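Local coordinates for SCO1 protein homolog (Bacillus subtilis, PDB 1XZO) that is needed for inserting copper into the active site of cytochrome c oxidase and may also act in copper homeostasis or redox signalling, at residues Phe75-Glu80 against Ala122-Pro127. Sequence-based numbering, arbitrary orientation.
With CA (calcium ion), chain L; CD (cadmium ion), chain E.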
loop_
_atom_site.group_PDB
_atom_site.type_symbol
_atom_site.label_atom_id
_atom_site.label_comp_id
_atom_site.label_asym_id
_atom_site.label_seq_id
_atom_site.Cartn_x
_atom_site.Cartn_y
_atom_site.Cartn_z
ATOM N N PHE A 75 -2.383 3.012 -2.484
ATOM C CA PHE A 75 -2.837 3.622 -3.785
ATOM C C PHE A 75 -4.306 3.482 -4.034
ATOM O O PHE A 75 -4.881 2.380 -4.078
ATOM C CB PHE A 75 -2.082 2.988 -5.013
ATOM C CG PHE A 75 -0.666 2.986 -4.911
ATOM C CD1 PHE A 75 0.015 1.895 -4.478
ATOM C CD2 PHE A 75 0.109 4.071 -5.330
ATOM C CE1 PHE A 75 1.425 1.895 -4.387
ATOM C CE2 PHE A 75 1.478 4.079 -5.274
ATOM C CZ PHE A 75 2.199 3.079 -4.852
ATOM N N SER A 76 -4.966 4.570 -4.370
ATOM C CA SER A 76 -6.359 4.553 -4.781
ATOM C C SER A 76 -6.519 3.868 -6.145
ATOM O O SER A 76 -5.769 4.197 -7.070
ATOM C CB SER A 76 -6.932 5.949 -4.999
ATOM O OG SER A 76 -8.279 5.816 -5.445
ATOM N N VAL A 77 -7.522 3.017 -6.294
ATOM C CA VAL A 77 -7.849 2.380 -7.568
ATOM C C VAL A 77 -9.144 2.963 -8.137
ATOM O O VAL A 77 -9.652 2.488 -9.123
ATOM C CB VAL A 77 -7.835 0.840 -7.548
ATOM C CG1 VAL A 77 -6.455 0.401 -7.103
ATOM C CG2 VAL A 77 -8.962 0.296 -6.598
ATOM N N ASP A 78 -9.696 4.037 -7.545
ATOM C CA ASP A 78 -10.759 4.744 -8.150
ATOM C C ASP A 78 -10.500 6.247 -8.042
ATOM O O ASP A 78 -11.145 6.960 -7.305
ATOM C CB ASP A 78 -12.042 4.348 -7.396
ATOM C CG ASP A 78 -13.266 4.860 -8.001
ATOM O OD1 ASP A 78 -13.396 5.245 -9.173
ATOM O OD2 ASP A 78 -14.320 4.883 -7.301
ATOM N N PRO A 79 -9.411 6.698 -8.700
ATOM C CA PRO A 79 -8.957 8.103 -8.557
ATOM C C PRO A 79 -9.885 9.174 -8.999
ATOM O O PRO A 79 -9.703 10.291 -8.515
ATOM C CB PRO A 79 -7.632 8.116 -9.328
ATOM C CG PRO A 79 -7.840 6.994 -10.373
ATOM C CD PRO A 79 -8.462 5.898 -9.508
ATOM N N GLU A 80 -10.889 8.875 -9.796
ATOM C CA GLU A 80 -11.887 9.841 -10.198
ATOM C C GLU A 80 -12.784 10.264 -9.021
ATOM O O GLU A 80 -13.143 11.441 -8.898
ATOM C CB GLU A 80 -12.712 9.278 -11.341
ATOM C CG GLU A 80 -13.857 10.155 -11.827
ATOM C CD GLU A 80 -14.674 9.518 -12.934
ATOM O OE1 GLU A 80 -15.725 10.089 -13.291
ATOM O OE2 GLU A 80 -14.258 8.467 -13.475
ATOM N N ALA A 122 -0.092 -6.685 -10.643
ATOM C CA ALA A 122 -1.443 -6.646 -10.073
ATOM C C ALA A 122 -2.379 -6.096 -11.103
ATOM O O ALA A 122 -2.027 -5.107 -11.792
ATOM C CB ALA A 122 -1.451 -5.698 -8.808
ATOM N N ILE A 123 -3.552 -6.720 -11.174
ATOM C CA ILE A 123 -4.662 -6.307 -11.966
ATOM C C ILE A 123 -5.580 -5.558 -11.051
ATOM O O ILE A 123 -6.356 -6.154 -10.298
ATOM C CB ILE A 123 -5.421 -7.510 -12.590
ATOM C CG1 ILE A 123 -4.470 -8.310 -13.439
ATOM C CG2 ILE A 123 -6.591 -6.963 -13.357
ATOM N N VAL A 124 -5.561 -4.234 -11.140
ATOM C CA VAL A 124 -6.544 -3.422 -10.430
ATOM C C VAL A 124 -7.640 -2.893 -11.322
ATOM O O VAL A 124 -7.530 -2.759 -12.561
ATOM C CB VAL A 124 -5.859 -2.317 -9.597
ATOM C CG1 VAL A 124 -4.898 -2.923 -8.694
ATOM C CG2 VAL A 124 -5.192 -1.319 -10.477
ATOM N N LYS A 125 -8.770 -2.650 -10.714
ATOM C CA LYS A 125 -9.873 -2.141 -11.454
ATOM C C LYS A 125 -10.745 -1.236 -10.577
ATOM O O LYS A 125 -10.630 -1.252 -9.369
ATOM C CB LYS A 125 -10.670 -3.305 -12.003
ATOM C CG LYS A 125 -11.880 -2.868 -12.783
ATOM C CD LYS A 125 -11.485 -2.122 -14.103
ATOM C CE LYS A 125 -12.289 -0.928 -14.416
ATOM N NZ LYS A 125 -12.284 -0.666 -15.882
ATOM N N LYS A 126 -11.574 -0.433 -11.205
ATOM C CA LYS A 126 -12.563 0.416 -10.543
ATOM C C LYS A 126 -13.546 -0.485 -9.815
ATOM O O LYS A 126 -13.790 -1.579 -10.263
ATOM C CB LYS A 126 -13.387 1.142 -11.621
ATOM C CG LYS A 126 -13.067 2.538 -11.886
ATOM C CD LYS A 126 -13.408 2.889 -13.337
ATOM C CE LYS A 126 -14.795 3.434 -13.480
ATOM N NZ LYS A 126 -14.857 4.815 -12.896
ATOM N N PRO A 127 -14.141 -0.030 -8.724
ATOM C CA PRO A 127 -15.303 -0.739 -8.150
ATOM C C PRO A 127 -16.563 -0.643 -9.016
ATOM O O PRO A 127 -16.682 0.271 -9.819
ATOM C CB PRO A 127 -15.530 -0.038 -6.803
ATOM C CG PRO A 127 -14.769 1.266 -6.877
ATOM C CD PRO A 127 -13.732 1.145 -7.941
HETATM CA CA CA L . -15.804 5.298 -8.759
HETATM CD CD CD E . -9.897 -0.650 -15.833
HETATM O O HOH W 1 -16.452 3.131 -9.924
HETATM O O HOH W 2 -9.842 -2.281 -17.603
HETATM O O HOH W 3 -15.675 7.327 -10.109
#
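D78 and K126 bring the two backbones nearest each other, their CA atoms 5.3 Å apart, as V77-E80 and V124-P127 run at 54° to one another without a hydrogen bond between them. Segment 75-80 is leaving strand 71-76, and an ST turn in which S76 OG accepts from D78 N marks the exit. V77 points at the other segment: CG1 meets V124 CB at 3.7 Å, while CG2 lies 3.6 Å from the carbonyl oxygen K125 O. F40 of strand 36-41 touches both valines, and V124 also rests on helix 109-120. In this thioredoxin-like fold of the Sco family the loop after helix 109-120 thus lies across the end of the inner strand 71-76. P127, whose side chain lies about 6 Å from that of C45, a copper ligand by similarity, packs its ring against D78, P127 CD standing 3.7 Å from D78 CB and as near to D78 CG, with P127 CG against D78 OD2. An alanine in place of P127 would probably uncover one flank of the D78 carboxylate and free the backbone here to turn. With CG anti to the backbone N (chi1 -173°), D78 binds calcium through both oxygens, OD2 at 2.1 Å; a water on the same ion donates to P127 O, tying the second segment to the site. The bent K126 chain passes D78 OD1 with its CG and ends in a long salt bridge, NZ to E80 OE2 at 3.7 Å. K125, its CB directed away from this interface, binds cadmium through NZ at 2.4 Å, a site shared with E113 of helix 109-120.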